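YfnB (Bacillus subtilis, PDB 3ED5) is a putative hydrolase of the haloacid dehalogenase superfamily that may act as a 5'-nucleotidase, like others of its family. Local coordinates at residues Ala46-Ile51 with Ser75-Glu80. Sequence-based numbering, arbitrary orientation. Where two conformers were deposited one is given.
Sequences AQYKTI and SALLKE
L77 reaches across from helix 66-80 and sets its two methyls against helix 42-60 at Q47 and Y48. Its chi1 of 178° sets CG anti to the backbone N, beside the carbonyl carbon. L77 CD1 lies 3.7 Å from the backbone N of Y48 and also touches Q47 CB. The other branch, L77 CD2, meets Y48 CB at 3.8 Å and comes obliquely near the ring at Y48 CD1, the two side chains crossing at about a right angle. I51, one turn on from Q47, fills in beside the leucine. I51 CD1 sits 4.1 Å from L77 CD1, while I51 CG2 faces A76 CB at 4.3 Å. Replacing L77 with an alanine would probably open a gap beside Y48 and leave the delta carbon of I51 without its methyl partner.

Toward the more exposed side the chemistry turns polar. E80 carries CG in the crowded position between backbone N and carbonyl carbon (chi1 75°), then runs extended, meeting I51 tip to tip: E80 OE1 lies 3.8 Å from I51 CD1. A water bridges the helices here, donating to Q47 OE1 and, with its oxygen 2.7 Å away, to E80 OE1.

The two segments run roughly antiparallel, at 140°, in the helical cap of this HAD-type fold, away from the predicted nucleophile. L77 also touches F33 of helix 21-35, and the Y48 ring lies nearly parallel to that of F74. The apolar contacts thus run from buried Y48 and L77 out to partly exposed I51 and A76, where the water hydrates E80 OE1 and ties it to Q47 OE1, probably easing the cost of holding a charged group beside apolar carbons.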
loop_
_atom_site.group_PDB
_atom_site.type_symbol
_atom_site.label_atom_id
_atom_site.label_comp_id
_atom_site.label_asym_id
_atom_site.label_seq_id
_atom_site.Cartn_x
_atom_site.Cartn_y
_atom_site.Cartn_z
ATOM N N ALA A 46 -13.411 -0.506 -14.946
ATOM C CA ALA A 46 -13.474 -1.834 -14.363
ATOM C C ALA A 46 -12.344 -2.687 -14.938
ATOM O O ALA A 46 -11.629 -3.354 -14.187
ATOM C CB ALA A 46 -14.820 -2.476 -14.637
ATOM N N GLN A 47 -12.171 -2.659 -16.265
ATOM C CA GLN A 47 -11.075 -3.455 -16.857
ATOM C C GLN A 47 -9.694 -2.973 -16.403
ATOM O O GLN A 47 -8.815 -3.820 -16.134
ATOM C CB GLN A 47 -11.139 -3.527 -18.390
ATOM C CG GLN A 47 -12.317 -4.356 -18.947
ATOM C CD GLN A 47 -12.442 -5.791 -18.424
ATOM O OE1 GLN A 47 -11.527 -6.631 -18.544
ATOM N NE2 GLN A 47 -13.618 -6.094 -17.873
ATOM N N TYR A 48 -9.503 -1.649 -16.294
ATOM C CA TYR A 48 -8.245 -1.104 -15.765
ATOM C C TYR A 48 -7.962 -1.726 -14.396
ATOM O O TYR A 48 -6.845 -2.218 -14.109
ATOM C CB TYR A 48 -8.245 0.437 -15.609
ATOM C CG TYR A 48 -7.000 0.860 -14.863
ATOM C CD1 TYR A 48 -5.756 0.815 -15.502
ATOM C CD2 TYR A 48 -7.039 1.217 -13.511
ATOM C CE1 TYR A 48 -4.587 1.123 -14.835
ATOM C CE2 TYR A 48 -5.864 1.551 -12.820
ATOM C CZ TYR A 48 -4.638 1.498 -13.488
ATOM O OH TYR A 48 -3.469 1.828 -12.829
ATOM N N LYS A 49 -8.979 -1.718 -13.538
ATOM C CA LYS A 49 -8.750 -2.244 -12.183
ATOM C C LYS A 49 -8.372 -3.729 -12.194
ATOM O O LYS A 49 -7.462 -4.121 -11.453
ATOM C CB LYS A 49 -9.933 -1.952 -11.257
ATOM C CG LYS A 49 -10.108 -0.439 -10.978
ATOM C CD LYS A 49 -11.060 -0.211 -9.809
ATOM C CE LYS A 49 -11.220 1.266 -9.456
ATOM N NZ LYS A 49 -12.441 1.868 -10.083
ATOM N N THR A 50 -9.001 -4.525 -13.065
ATOM C CA THR A 50 -8.710 -5.949 -13.121
ATOM C C THR A 50 -7.298 -6.190 -13.681
ATOM O O THR A 50 -6.532 -7.021 -13.141
ATOM C CB THR A 50 -9.769 -6.724 -13.962
ATOM O OG1 THR A 50 -11.086 -6.470 -13.421
ATOM C CG2 THR A 50 -9.483 -8.234 -13.928
ATOM N N ILE A 51 -6.988 -5.480 -14.770
ATOM C CA ILE A 51 -5.662 -5.570 -15.391
ATOM C C ILE A 51 -4.585 -5.145 -14.392
ATOM O O ILE A 51 -3.600 -5.869 -14.206
ATOM C CB ILE A 51 -5.560 -4.694 -16.615
ATOM C CG1 ILE A 51 -6.363 -5.365 -17.741
ATOM C CG2 ILE A 51 -4.110 -4.531 -17.097
ATOM C CD1 ILE A 51 -6.746 -4.410 -18.955
ATOM N N SER A 75 -1.072 0.781 -21.683
ATOM C CA SER A 75 -1.072 0.299 -23.060
ATOM C C SER A 75 -1.895 -0.985 -23.191
ATOM O O SER A 75 -2.623 -1.130 -24.185
ATOM C CB SER A 75 0.335 0.135 -23.633
ATOM O OG SER A 75 1.186 -0.429 -22.664
ATOM N N ALA A 76 -1.817 -1.883 -22.201
ATOM C CA ALA A 76 -2.684 -3.098 -22.222
ATOM C C ALA A 76 -4.162 -2.712 -22.262
ATOM O O ALA A 76 -4.946 -3.286 -23.033
ATOM C CB ALA A 76 -2.410 -3.987 -21.009
ATOM N N LEU A 77 -4.542 -1.725 -21.452
ATOM C CA LEU A 77 -5.941 -1.275 -21.441
ATOM C C LEU A 77 -6.315 -0.597 -22.757
ATOM O O LEU A 77 -7.268 -1.026 -23.453
ATOM C CB LEU A 77 -6.157 -0.300 -20.279
ATOM C CG LEU A 77 -7.563 0.291 -20.166
ATOM C CD1 LEU A 77 -8.563 -0.791 -19.736
ATOM C CD2 LEU A 77 -7.522 1.486 -19.185
ATOM N N LEU A 78 -5.582 0.455 -23.135
ATOM C CA LEU A 78 -6.009 1.222 -24.324
ATOM C C LEU A 78 -5.888 0.455 -25.627
ATOM O O LEU A 78 -6.722 0.635 -26.528
ATOM C CB LEU A 78 -5.298 2.586 -24.409
ATOM C CG LEU A 78 -5.608 3.524 -23.234
ATOM C CD1 LEU A 78 -4.748 4.768 -23.289
ATOM C CD2 LEU A 78 -7.073 3.889 -23.185
ATOM N N LYS A 79 -4.896 -0.422 -25.749
ATOM C CA LYS A 79 -4.741 -1.226 -26.988
ATOM C C LYS A 79 -5.971 -2.098 -27.345
ATOM O O LYS A 79 -6.377 -2.177 -28.526
ATOM C CB LYS A 79 -3.479 -2.100 -26.899
ATOM C CG LYS A 79 -3.083 -2.794 -28.197
ATOM C CD LYS A 79 -2.108 -3.942 -27.933
ATOM C CE LYS A 79 -0.822 -3.493 -27.294
ATOM N NZ LYS A 79 -0.139 -4.708 -26.730
ATOM N N GLU A 80 -6.626 -2.660 -26.324
ATOM C CA GLU A 80 -7.749 -3.558 -26.562
ATOM C C GLU A 80 -9.031 -2.776 -26.879
ATOM O O GLU A 80 -9.984 -3.329 -27.432
ATOM C CB GLU A 80 -7.927 -4.524 -25.378
ATOM C CG GLU A 80 -8.538 -3.912 -24.159
ATOM C CD GLU A 80 -8.816 -4.969 -23.055
ATOM O OE1 GLU A 80 -9.119 -4.569 -21.913
ATOM O OE2 GLU A 80 -8.770 -6.171 -23.361
HETATM O O HOH W 1 -9.492 -6.575 -20.214
#